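Local coordinates for protein pyruvate kinase (Cryptosporidium parvum, PDB 4DRS) that probably catalyses the last step of glycolysis, the transfer of phosphate between phosphoenolpyruvate and ADP that yields pyruvate and ATP, at residues Pro113-Gly118 and Ser150-Leu155; Lys135-Tyr140 and Gly181-Val186; Ser164-Ala169 and Lys199-Pro204; Pro211-Lys216 and Ile233-Val238. One frame throughout, in Å; residues are numbered along the deposited sequence.

Contact 1. Residues Pro113-Gly118 and Ser150-Leu155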
loop_
_atom_site.group_PDB
_atom_site.type_symbol
_atom_site.label_atom_id
_atom_site.label_comp_id
_atom_site.label_asym_id
_atom_site.label_seq_id
_atom_site.Cartn_x
_atom_site.Cartn_y
_atom_site.Cartn_z
ATOM N N PRO A 113 -3.816 43.706 18.478
ATOM C CA PRO A 113 -3.053 44.226 19.611
ATOM C C PRO A 113 -1.600 44.540 19.254
ATOM O O PRO A 113 -0.684 43.894 19.767
ATOM C CB PRO A 113 -3.126 43.084 20.627
ATOM C CG PRO A 113 -3.239 41.852 19.796
ATOM C CD PRO A 113 -3.960 42.238 18.532
ATOM N N GLU A 114 -1.395 45.528 18.388
ATOM C CA GLU A 114 -0.049 45.931 17.992
ATOM C C GLU A 114 0.408 47.207 18.693
ATOM O O GLU A 114 -0.410 48.026 19.108
ATOM C CB GLU A 114 0.058 46.075 16.466
ATOM C CG GLU A 114 -0.841 47.135 15.847
ATOM C CD GLU A 114 -0.580 47.347 14.361
ATOM O OE1 GLU A 114 -0.447 46.356 13.608
ATOM O OE2 GLU A 114 -0.519 48.519 13.939
ATOM N N ILE A 115 1.722 47.351 18.832
ATOM C CA ILE A 115 2.326 48.559 19.383
ATOM C C ILE A 115 3.091 49.269 18.271
ATOM O O ILE A 115 3.934 48.664 17.602
ATOM C CB ILE A 115 3.289 48.245 20.554
ATOM C CG1 ILE A 115 2.602 47.366 21.606
ATOM C CG2 ILE A 115 3.801 49.535 21.185
ATOM C CD1 ILE A 115 3.563 46.591 22.486
ATOM N N ARG A 116 2.787 50.547 18.070
ATOM C CA ARG A 116 3.483 51.332 17.055
ATOM C C ARG A 116 4.104 52.601 17.631
ATOM O O ARG A 116 3.677 53.095 18.681
ATOM C CB ARG A 116 2.555 51.654 15.874
ATOM C CG ARG A 116 2.232 50.448 15.001
ATOM C CD ARG A 116 1.825 50.852 13.591
ATOM N NE ARG A 116 1.492 49.696 12.755
ATOM C CZ ARG A 116 2.375 48.967 12.072
ATOM N NH1 ARG A 116 3.670 49.255 12.111
ATOM N NH2 ARG A 116 1.960 47.939 11.344
ATOM N N THR A 117 5.128 53.107 16.947
ATOM C CA THR A 117 5.760 54.374 17.319
ATOM C C THR A 117 4.966 55.551 16.747
ATOM O O THR A 117 4.093 55.362 15.899
ATOM C CB THR A 117 7.234 54.444 16.858
ATOM O OG1 THR A 117 7.319 54.154 15.457
ATOM C CG2 THR A 117 8.085 53.447 17.624
ATOM N N GLY A 118 5.265 56.756 17.226
ATOM C CA GLY A 118 4.559 57.959 16.791
ATOM C C GLY A 118 5.175 58.623 15.575
ATOM O O GLY A 118 6.016 58.034 14.889
ATOM N N SER A 150 7.647 58.584 20.387
ATOM C CA SER A 150 6.333 58.327 20.962
ATOM C C SER A 150 5.950 56.849 20.877
ATOM O O SER A 150 6.586 56.071 20.162
ATOM C CB SER A 150 5.283 59.193 20.270
ATOM O OG SER A 150 4.073 59.189 21.001
ATOM N N CYS A 151 4.902 56.479 21.610
ATOM C CA CYS A 151 4.444 55.096 21.698
ATOM C C CYS A 151 2.923 55.046 21.857
ATOM O O CYS A 151 2.341 55.843 22.599
ATOM C CB CYS A 151 5.129 54.401 22.878
ATOM S SG CYS A 151 4.715 52.660 23.127
ATOM N N SER A 152 2.289 54.106 21.161
ATOM C CA SER A 152 0.833 53.963 21.192
ATOM C C SER A 152 0.331 53.218 22.428
ATOM O O SER A 152 -0.840 53.326 22.792
ATOM C CB SER A 152 0.347 53.254 19.929
ATOM O OG SER A 152 0.957 51.983 19.804
ATOM N N TYR A 153 1.226 52.471 23.068
ATOM C CA TYR A 153 0.882 51.612 24.198
ATOM C C TYR A 153 1.050 52.370 25.523
ATOM O O TYR A 153 2.164 52.530 26.024
ATOM C CB TYR A 153 1.745 50.342 24.133
ATOM C CG TYR A 153 1.476 49.277 25.176
ATOM C CD1 TYR A 153 0.180 48.857 25.472
ATOM C CD2 TYR A 153 2.536 48.656 25.838
ATOM C CE1 TYR A 153 -0.052 47.872 26.423
ATOM C CE2 TYR A 153 2.316 47.672 26.786
ATOM C CZ TYR A 153 1.024 47.285 27.077
ATOM O OH TYR A 153 0.812 46.306 28.018
ATOM N N SER A 154 -0.064 52.842 26.078
ATOM C CA SER A 154 -0.035 53.680 27.286
ATOM C C SER A 154 0.334 52.908 28.557
ATOM O O SER A 154 0.737 53.505 29.559
ATOM C CB SER A 154 -1.363 54.419 27.475
ATOM O OG SER A 154 -2.388 53.542 27.907
ATOM N N LEU A 155 0.193 51.585 28.504
ATOM C CA LEU A 155 0.579 50.709 29.609
ATOM C C LEU A 155 2.031 50.219 29.504
ATOM O O LEU A 155 2.423 49.272 30.194
ATOM C CB LEU A 155 -0.383 49.518 29.714
ATOM C CG LEU A 155 -1.716 49.699 30.447
ATOM C CD1 LEU A 155 -2.655 48.542 30.135
ATOM C CD2 LEU A 155 -1.518 49.832 31.951
#
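Ile115 to Gly118 faces Ser150 to Tyr153 with the two loop segments running 157° apart, and the spacing opens from 4.5 Å between the CA atoms of Gly118 and Ser150 to 5.9 Å between those of Ile115 and Tyr153. The contact illustrates how one serine can do the work of a strand neighbour. Ser152 holds its OG between its own backbone N and carbonyl carbon (chi1 58°), which puts the hydroxyl oxygen 2.9 Å from Arg116 N in an almost straight bond, N-H...O 170°. The backbone N of Ser152 in turn donates to Arg116 O at 3.0 Å, so that Ser152 holds both the backbone N and the backbone O of Arg116. Further on, the bond from Gly118 N to Ser150 O is weak, at 3.3 Å.

The apolar part lies beside this grip. CG2 of Ile115 rests 3.7 Å from Tyr153 CB and 3.8 Å from Cys151 SG, while its CD1 reaches the ring at CD2, approaching obliquely. Cys151 SG also accepts a bond from Tyr153 N, which ties the turn of the second segment together. The Arg116 side chain, with its CB directed away from the 150-155 segment, forms a salt bridge from NE to Glu114 OE2 at 2.6 Å, and Arg116 is an ADP-binding residue.

Arg198 O accepts from Arg116 NH1, and Tyr153 OH is bonded to His209 N. The two loops follow strands 105-109 and 148-150, and Met201 of strand 201-202 touches both Ile115 and Cys151, which brings the lid's edge strand against the two segments.

Contact 2. Residues Lys135-Tyr140 and Gly181-Val186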
loop_
_atom_site.group_PDB
_atom_site.type_symbol
_atom_site.label_atom_id
_atom_site.label_comp_id
_atom_site.label_asym_id
_atom_site.label_seq_id
_atom_site.Cartn_x
_atom_site.Cartn_y
_atom_site.Cartn_z
ATOM N N LYS A 135 14.580 58.200 24.924
ATOM C CA LYS A 135 13.354 58.270 25.712
ATOM C C LYS A 135 12.158 57.856 24.853
ATOM O O LYS A 135 12.133 58.118 23.647
ATOM C CB LYS A 135 13.162 59.690 26.251
ATOM C CG LYS A 135 12.021 59.858 27.244
ATOM C CD LYS A 135 11.878 61.312 27.664
ATOM C CE LYS A 135 10.667 61.516 28.561
ATOM N NZ LYS A 135 10.521 62.939 28.971
ATOM N N ILE A 136 11.183 57.198 25.476
ATOM C CA ILE A 136 9.954 56.792 24.794
ATOM C C ILE A 136 8.744 57.166 25.650
ATOM O O ILE A 136 8.482 56.537 26.675
ATOM C CB ILE A 136 9.939 55.274 24.470
ATOM C CG1 ILE A 136 11.185 54.868 23.670
ATOM C CG2 ILE A 136 8.679 54.904 23.696
ATOM C CD1 ILE A 136 11.427 53.375 23.595
ATOM N N THR A 137 8.021 58.201 25.227
ATOM C CA THR A 137 6.827 58.664 25.940
ATOM C C THR A 137 5.572 57.924 25.470
ATOM O O THR A 137 5.553 57.367 24.371
ATOM C CB THR A 137 6.637 60.196 25.811
ATOM O OG1 THR A 137 5.454 60.603 26.513
ATOM C CG2 THR A 137 6.534 60.622 24.347
ATOM N N THR A 138 4.541 57.913 26.313
ATOM C CA THR A 138 3.253 57.302 25.971
ATOM C C THR A 138 2.257 58.351 25.465
ATOM O O THR A 138 1.127 58.025 25.086
ATOM C CB THR A 138 2.641 56.521 27.156
ATOM O OG1 THR A 138 2.440 57.403 28.268
ATOM C CG2 THR A 138 3.551 55.375 27.574
ATOM N N ASP A 139 2.687 59.612 25.469
ATOM C CA ASP A 139 1.929 60.702 24.869
ATOM C C ASP A 139 1.989 60.521 23.353
ATOM O O ASP A 139 2.913 61.009 22.696
ATOM C CB ASP A 139 2.516 62.055 25.298
ATOM C CG ASP A 139 1.647 63.238 24.889
ATOM O OD1 ASP A 139 1.561 63.538 23.678
ATOM O OD2 ASP A 139 1.066 63.886 25.785
ATOM N N TYR A 140 1.007 59.801 22.812
ATOM C CA TYR A 140 1.025 59.397 21.404
ATOM C C TYR A 140 0.987 60.582 20.430
ATOM O O TYR A 140 1.746 60.610 19.458
ATOM C CB TYR A 140 -0.079 58.373 21.101
ATOM C CG TYR A 140 0.106 57.611 19.797
ATOM C CD1 TYR A 140 1.371 57.178 19.385
ATOM C CD2 TYR A 140 -0.988 57.304 18.986
ATOM C CE1 TYR A 140 1.539 56.479 18.199
ATOM C CE2 TYR A 140 -0.829 56.603 17.799
ATOM C CZ TYR A 140 0.435 56.195 17.411
ATOM O OH TYR A 140 0.594 55.501 16.235
ATOM N N GLY A 181 9.151 55.844 34.169
ATOM C CA GLY A 181 8.378 56.926 34.775
ATOM C C GLY A 181 6.886 56.657 34.757
ATOM O O GLY A 181 6.453 55.530 34.500
ATOM N N ASP A 182 6.102 57.696 35.032
ATOM C CA ASP A 182 4.643 57.592 35.031
ATOM C C ASP A 182 4.091 57.320 33.629
ATOM O O ASP A 182 3.236 56.449 33.451
ATOM C CB ASP A 182 4.013 58.863 35.609
ATOM C CG ASP A 182 2.496 58.830 35.575
ATOM O OD1 ASP A 182 1.901 57.926 36.200
ATOM O OD2 ASP A 182 1.899 59.711 34.921
ATOM N N ASP A 183 4.594 58.063 32.645
ATOM C CA ASP A 183 4.111 57.962 31.269
ATOM C C ASP A 183 5.239 57.864 30.231
ATOM O O ASP A 183 5.098 58.346 29.103
ATOM C CB ASP A 183 3.154 59.122 30.946
ATOM C CG ASP A 183 3.762 60.496 31.216
ATOM O OD1 ASP A 183 4.951 60.723 30.896
ATOM O OD2 ASP A 183 3.030 61.364 31.739
ATOM N N PHE A 184 6.348 57.234 30.617
ATOM C CA PHE A 184 7.520 57.112 29.744
ATOM C C PHE A 184 8.521 56.067 30.233
ATOM O O PHE A 184 8.460 55.621 31.379
ATOM C CB PHE A 184 8.230 58.465 29.614
ATOM C CG PHE A 184 8.979 58.878 30.851
ATOM C CD1 PHE A 184 8.320 59.504 31.906
ATOM C CD2 PHE A 184 10.346 58.636 30.965
ATOM C CE1 PHE A 184 9.010 59.884 33.049
ATOM C CE2 PHE A 184 11.041 59.011 32.105
ATOM C CZ PHE A 184 10.372 59.636 33.149
ATOM N N ILE A 185 9.439 55.689 29.346
ATOM C CA ILE A 185 10.617 54.897 29.707
ATOM C C ILE A 185 11.856 55.479 29.033
ATOM O O ILE A 185 11.761 56.098 27.972
ATOM C CB ILE A 185 10.486 53.394 29.338
ATOM C CG1 ILE A 185 10.260 53.206 27.830
ATOM C CG2 ILE A 185 9.398 52.720 30.170
ATOM C CD1 ILE A 185 10.443 51.782 27.349
ATOM N N VAL A 186 13.011 55.292 29.663
ATOM C CA VAL A 186 14.285 55.691 29.077
ATOM C C VAL A 186 15.090 54.428 28.786
ATOM O O VAL A 186 15.308 53.601 29.675
ATOM C CB VAL A 186 15.081 56.648 29.998
ATOM C CG1 VAL A 186 16.357 57.120 29.313
ATOM C CG2 VAL A 186 14.227 57.843 30.401
#
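Lys135 to Thr137 and Phe184 to Val186 pair as antiparallel strands, their short axes 4.7 Å apart at closest and 171° from one another in direction. Ile136 and Ile185 form the hydrogen-bonded pair, with Ile136 N to Ile185 O at 2.8 Å and Ile185 N to Ile136 O at 3.0 Å; Lys135 with Val186 and Thr137 with Phe184 are non-hydrogen-bonded pairs. Beyond the strand, Asp183 O becomes a shared acceptor. Thr138 N donates to it at 2.9 Å, and Thr138 OG1 reaches the same oxygen at 2.9 Å from above the carbonyl plane, on the same face as the N-H; Thr137 OG1 adds a weak third bond. That hydroxyl also accepts from Asp139 N, making an ST turn that starts the chain on its way out of the sheet.

These are inner strands of the six-stranded mixed sheet of the B domain, the lid that pyruvate kinases insert into their barrel. Strand 133-137 has 148-150 on its other side, and strand 184-188 has 173-180.

One face of the pair carries Phe184, whose ring has a neighbour over each face and another at its edge. The extended chain of Lys135 brings NZ over one face, 4.8 Å from the ring centroid and 15° off the normal, a cation-pi interaction. Gly181 CA lies against the opposite face of the ring, 3.5 Å above its plane and offset toward the rim, and Val186 CG2 meets the edge in plane. On the other face of the sheet the buried Ile136 and Ile185 lie side by side and point the same way, with Ile136 CB 4.0 Å from Ile185 CG1.

Contact 3. Residues Ser164-Ala169 and Lys199-Pro204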
loop_
_atom_site.group_PDB
_atom_site.type_symbol
_atom_site.label_atom_id
_atom_site.label_comp_id
_atom_site.label_asym_id
_atom_site.label_seq_id
_atom_site.Cartn_x
_atom_site.Cartn_y
_atom_site.Cartn_z
ATOM N N SER A 164 14.820 45.157 30.877
ATOM C CA SER A 164 14.025 44.595 29.775
ATOM C C SER A 164 14.472 45.147 28.424
ATOM O O SER A 164 14.954 46.280 28.333
ATOM C CB SER A 164 12.530 44.876 29.969
ATOM O OG SER A 164 12.020 44.228 31.122
ATOM N N THR A 165 14.310 44.337 27.382
ATOM C CA THR A 165 14.665 44.748 26.025
ATOM C C THR A 165 13.429 45.168 25.226
ATOM O O THR A 165 12.405 44.481 25.241
ATOM C CB THR A 165 15.443 43.647 25.268
ATOM O OG1 THR A 165 14.664 42.444 25.227
ATOM C CG2 THR A 165 16.781 43.361 25.952
ATOM N N VAL A 166 13.531 46.307 24.546
ATOM C CA VAL A 166 12.450 46.815 23.708
ATOM C C VAL A 166 12.922 46.829 22.258
ATOM O O VAL A 166 13.948 47.435 21.939
ATOM C CB VAL A 166 12.003 48.233 24.138
ATOM C CG1 VAL A 166 10.802 48.691 23.323
ATOM C CG2 VAL A 166 11.676 48.273 25.625
ATOM N N LEU A 167 12.178 46.145 21.390
ATOM C CA LEU A 167 12.527 46.046 19.971
ATOM C C LEU A 167 11.621 46.905 19.101
ATOM O O LEU A 167 10.404 46.900 19.268
ATOM C CB LEU A 167 12.488 44.589 19.494
ATOM C CG LEU A 167 13.460 43.587 20.130
ATOM C CD1 LEU A 167 13.210 42.189 19.583
ATOM C CD2 LEU A 167 14.916 43.986 19.922
ATOM N N ILE A 168 12.225 47.639 18.173
ATOM C CA ILE A 168 11.477 48.509 17.268
ATOM C C ILE A 168 11.746 48.125 15.812
ATOM O O ILE A 168 12.878 47.791 15.452
ATOM C CB ILE A 168 11.777 50.003 17.536
ATOM C CG1 ILE A 168 11.426 50.351 18.989
ATOM C CG2 ILE A 168 11.005 50.898 16.573
ATOM C CD1 ILE A 168 11.855 51.729 19.448
ATOM N N ALA A 169 10.689 48.166 14.996
ATOM C CA ALA A 169 10.725 47.809 13.570
ATOM C C ALA A 169 11.160 46.359 13.315
ATOM O O ALA A 169 11.923 46.080 12.386
ATOM C CB ALA A 169 11.579 48.795 12.776
ATOM N N LYS A 199 6.500 52.630 13.180
ATOM C CA LYS A 199 7.202 51.355 13.157
ATOM C C LYS A 199 6.714 50.404 14.246
ATOM O O LYS A 199 6.219 50.836 15.289
ATOM C CB LYS A 199 8.718 51.562 13.247
ATOM C CG LYS A 199 9.356 52.042 11.951
ATOM C CD LYS A 199 9.209 51.014 10.837
ATOM C CE LYS A 199 9.821 51.510 9.539
ATOM N NZ LYS A 199 9.599 50.545 8.427
ATOM N N ASN A 200 6.852 49.108 13.974
ATOM C CA ASN A 200 6.495 48.044 14.913
ATOM C C ASN A 200 7.292 48.148 16.213
ATOM O O ASN A 200 8.398 48.689 16.228
ATOM C CB ASN A 200 6.744 46.677 14.271
ATOM C CG ASN A 200 6.284 46.615 12.824
ATOM O OD1 ASN A 200 5.086 46.540 12.545
ATOM N ND2 ASN A 200 7.237 46.644 11.897
ATOM N N MET A 201 6.721 47.638 17.300
ATOM C CA MET A 201 7.426 47.579 18.577
ATOM C C MET A 201 7.162 46.243 19.260
ATOM O O MET A 201 6.054 45.712 19.194
ATOM C CB MET A 201 7.024 48.743 19.486
ATOM C CG MET A 201 8.159 49.261 20.356
ATOM S SD MET A 201 7.786 50.793 21.237
ATOM C CE MET A 201 7.290 50.142 22.831
ATOM N N ASN A 202 8.191 45.701 19.906
ATOM C CA ASN A 202 8.104 44.391 20.545
ATOM C C ASN A 202 8.681 44.395 21.952
ATOM O O ASN A 202 9.679 45.070 22.222
ATOM C CB ASN A 202 8.833 43.344 19.706
ATOM C CG ASN A 202 8.281 43.231 18.298
ATOM O OD1 ASN A 202 7.181 42.719 18.087
ATOM N ND2 ASN A 202 9.054 43.703 17.320
ATOM N N LEU A 203 8.049 43.627 22.838
ATOM C CA LEU A 203 8.506 43.489 24.218
ATOM C C LEU A 203 8.735 42.012 24.567
ATOM O O LEU A 203 7.853 41.364 25.141
ATOM C CB LEU A 203 7.507 44.133 25.191
ATOM C CG LEU A 203 7.039 45.571 24.943
ATOM C CD1 LEU A 203 5.948 45.943 25.933
ATOM C CD2 LEU A 203 8.188 46.567 25.009
ATOM N N PRO A 204 9.926 41.476 24.215
ATOM C CA PRO A 204 10.274 40.073 24.469
ATOM C C PRO A 204 10.195 39.705 25.949
ATOM O O PRO A 204 10.702 40.441 26.800
ATOM C CB PRO A 204 11.724 39.974 23.978
ATOM C CG PRO A 204 11.863 41.071 22.983
ATOM C CD PRO A 204 11.018 42.186 23.522
#
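Leu167 and Asn202 are the hydrogen-bonded pair of a short antiparallel strand pairing at one margin of the six-stranded sheet in the B domain, the lid of pyruvate kinase; strand 201-202 is outermost there and 165-168 pairs on its other side with 173-180. The backbone bonds come first. Leu167 N donates to Asn202 O at 2.8 Å and Asn202 N returns the bond to Leu167 O at 2.6 Å. Past the non-hydrogen-bonded pair of Ile168 and Met201, Ala169 N donates to Asn200 O at 2.7 Å, which carries the pairing one step beyond the strand. CA-H...O contacts fill the intervals, the shortest of them from Met201 CA to Leu167 O at 3.1 Å.

Apolar contacts gather on the face bearing Ile168 and Met201. The two side chains lie side by side, with Ile168 CG1 3.7 Å from Met201 CG. The methionine then bends at its last torsion (chi3 97°), turning CE toward Val166 CG1, a methyl that Leu203 CD2 also touches. Val166, Ile168, Met201 and Leu203 are all buried. Leu167, on the opposite face, lays CD1 against Pro204 CG and is backed by Met299 of helix 297-300.

Among the polar residues, Lys199 makes contact through its aliphatic chain: it is bent at chi2 (-63°), and its CD lies 3.8 Å from Ala169 CB. Asn200 stands beside the ADP-binding Arg116. Thr165 and Pro204 cross at about a right angle, and there the ring comes close to the strand backbone, with Pro204 CD 3.2 Å from Thr165 O.

Contact 4. Residues Pro211-Lys216 and Ile233-Val238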
loop_
_atom_site.group_PDB
_atom_site.type_symbol
_atom_site.label_atom_id
_atom_site.label_comp_id
_atom_site.label_asym_id
_atom_site.label_seq_id
_atom_site.Cartn_x
_atom_site.Cartn_y
_atom_site.Cartn_z
ATOM N N PRO A 211 -6.200 43.944 24.305
ATOM C CA PRO A 211 -7.154 42.921 23.876
ATOM C C PRO A 211 -6.862 42.443 22.449
ATOM O O PRO A 211 -6.263 43.179 21.654
ATOM C CB PRO A 211 -8.508 43.642 23.919
ATOM C CG PRO A 211 -8.229 45.074 24.243
ATOM C CD PRO A 211 -6.754 45.303 24.180
ATOM N N ILE A 212 -7.270 41.218 22.139
ATOM C CA ILE A 212 -7.154 40.696 20.783
ATOM C C ILE A 212 -8.095 41.476 19.861
ATOM O O ILE A 212 -7.725 41.855 18.753
ATOM C CB ILE A 212 -7.431 39.173 20.734
ATOM C CG1 ILE A 212 -6.489 38.417 21.697
ATOM C CG2 ILE A 212 -7.334 38.635 19.306
ATOM C CD1 ILE A 212 -5.002 38.697 21.535
ATOM N N ILE A 213 -9.308 41.722 20.338
ATOM C CA ILE A 213 -10.245 42.586 19.641
ATOM C C ILE A 213 -10.502 43.801 20.533
ATOM O O ILE A 213 -11.296 43.743 21.471
ATOM C CB ILE A 213 -11.563 41.850 19.290
ATOM C CG1 ILE A 213 -11.271 40.516 18.594
ATOM C CG2 ILE A 213 -12.451 42.715 18.405
ATOM C CD1 ILE A 213 -12.495 39.646 18.383
ATOM N N GLY A 214 -9.796 44.892 20.250
ATOM C CA GLY A 214 -9.946 46.126 21.014
ATOM C C GLY A 214 -11.136 46.945 20.550
ATOM O O GLY A 214 -11.999 46.454 19.814
ATOM N N ASP A 215 -11.176 48.206 20.969
ATOM C CA ASP A 215 -12.263 49.100 20.598
ATOM C C ASP A 215 -12.244 49.459 19.108
ATOM O O ASP A 215 -13.296 49.473 18.459
ATOM C CB ASP A 215 -12.238 50.365 21.449
ATOM C CG ASP A 215 -13.492 51.187 21.285
ATOM O OD1 ASP A 215 -13.426 52.229 20.595
ATOM O OD2 ASP A 215 -14.547 50.773 21.820
ATOM N N LYS A 216 -11.055 49.745 18.575
ATOM C CA LYS A 216 -10.904 50.036 17.150
ATOM C C LYS A 216 -11.239 48.825 16.266
ATOM O O LYS A 216 -11.868 48.979 15.215
ATOM C CB LYS A 216 -9.504 50.580 16.828
ATOM C CG LYS A 216 -9.144 50.484 15.349
ATOM C CD LYS A 216 -8.038 51.432 14.930
ATOM C CE LYS A 216 -7.734 51.288 13.445
ATOM N NZ LYS A 216 -8.884 51.681 12.577
ATOM N N ILE A 233 -13.002 38.332 7.567
ATOM C CA ILE A 233 -12.327 39.060 8.625
ATOM C C ILE A 233 -11.083 38.254 8.998
ATOM O O ILE A 233 -11.184 37.160 9.562
ATOM C CB ILE A 233 -13.225 39.241 9.879
ATOM C CG1 ILE A 233 -14.474 40.062 9.548
ATOM C CG2 ILE A 233 -12.443 39.918 11.002
ATOM C CD1 ILE A 233 -15.556 40.009 10.609
ATOM N N ALA A 234 -9.913 38.783 8.657
ATOM C CA ALA A 234 -8.656 38.182 9.076
ATOM C C ALA A 234 -8.328 38.733 10.453
ATOM O O ALA A 234 -7.941 39.894 10.600
ATOM C CB ALA A 234 -7.543 38.483 8.081
ATOM N N LEU A 235 -8.517 37.896 11.461
ATOM C CA LEU A 235 -8.389 38.308 12.848
ATOM C C LEU A 235 -6.931 38.174 13.297
ATOM O O LEU A 235 -6.408 37.058 13.412
ATOM C CB LEU A 235 -9.321 37.450 13.705
ATOM C CG LEU A 235 -10.057 38.045 14.899
ATOM C CD1 LEU A 235 -10.911 39.236 14.490
ATOM C CD2 LEU A 235 -10.913 36.962 15.550
ATOM N N SER A 236 -6.273 39.310 13.520
ATOM C CA SER A 236 -4.848 39.321 13.884
ATOM C C SER A 236 -4.573 38.833 15.306
ATOM O O SER A 236 -5.321 39.147 16.234
ATOM C CB SER A 236 -4.242 40.718 13.697
ATOM O OG SER A 236 -4.239 41.098 12.336
ATOM N N PHE A 237 -3.487 38.075 15.458
ATOM C CA PHE A 237 -2.992 37.594 16.762
ATOM C C PHE A 237 -4.007 36.825 17.613
ATOM O O PHE A 237 -4.085 37.037 18.820
ATOM C CB PHE A 237 -2.392 38.750 17.590
ATOM C CG PHE A 237 -1.044 39.212 17.109
ATOM C CD1 PHE A 237 0.126 38.647 17.622
ATOM C CD2 PHE A 237 -0.939 40.215 16.149
ATOM C CE1 PHE A 237 1.371 39.069 17.179
ATOM C CE2 PHE A 237 0.301 40.642 15.704
ATOM C CZ PHE A 237 1.460 40.065 16.216
ATOM N N VAL A 238 -4.777 35.940 16.990
ATOM C CA VAL A 238 -5.680 35.059 17.733
ATOM C C VAL A 238 -4.844 34.113 18.589
ATOM O O VAL A 238 -3.817 33.605 18.134
ATOM C CB VAL A 238 -6.615 34.275 16.788
ATOM C CG1 VAL A 238 -7.452 33.259 17.553
ATOM C CG2 VAL A 238 -7.520 35.242 16.040
HETATM O O HOH W 1 -7.437 41.048 16.017
#
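Ile212 carries most of this contact, pressing its side chain on the carbonyl oxygens at the end of the 233-238 segment. Its CD1 lies 3.3 Å from Phe237 O, and its CG2 branch sits 3.7 Å from Ser236 O. The second torsion (chi2 -53°) folds CD1 round toward that first oxygen. A second, wholly apolar contact joins Ile213 CD1 to Leu235 CD2 at 4.2 Å.

No hydrogen bond joins the segments directly, and a water takes that place. It donates to Ile212 O at 2.9 Å and to Ser236 O at 2.9 Å, so a single molecule bridges the two carbonyl oxygens. The backbones are correspondingly wide apart, with the CA atoms of Ile212 and Phe237 separated by 6.6 Å. The example shows a loop and the segment following strand 232-235 kept together by methyl groups and a water, without strand pairing.

The second segment is held at Phe237, where the chain takes up a left-handed backbone conformation (phi 55°, psi 43°) and Glu272 OE2 accepts from the backbone N, and at Ser236, whose OG is bonded to Thr110 O and Lys270 NZ close to the ADP-binding Arg74 and Asn76. On the first segment, Gly214 stands at the N-cap of helix 215-226.

In the beta/alpha barrel, strand 232-235 lies between 105-109 and 266-271. Helix 215-226 precedes it in the chain and packs on Ile233 through Ile221, while helix 241-252 offers Cys247 to both Ile213 and Leu235.

From the N terminus, the chain leaves barrel strand 105-109 and enters the lid at 113-118. Contact 1 closes the first loop when 150-155 returns to that entry segment. Contact 2 starts within this loop at 135-140 and finishes beyond it at 181-186, so the two cross. Contact 3 begins after contact 1 has closed and crosses contact 2 in the same way, ending at 199-204; contacts 2 and 3 thus interlock parts of one sheet, while contact 1 touches both. Contact 4 follows in series, closing a short loop through helix 215-226. Pro113 packs against Pro211 and Phe237, joining the lid's entry and exit to the barrel.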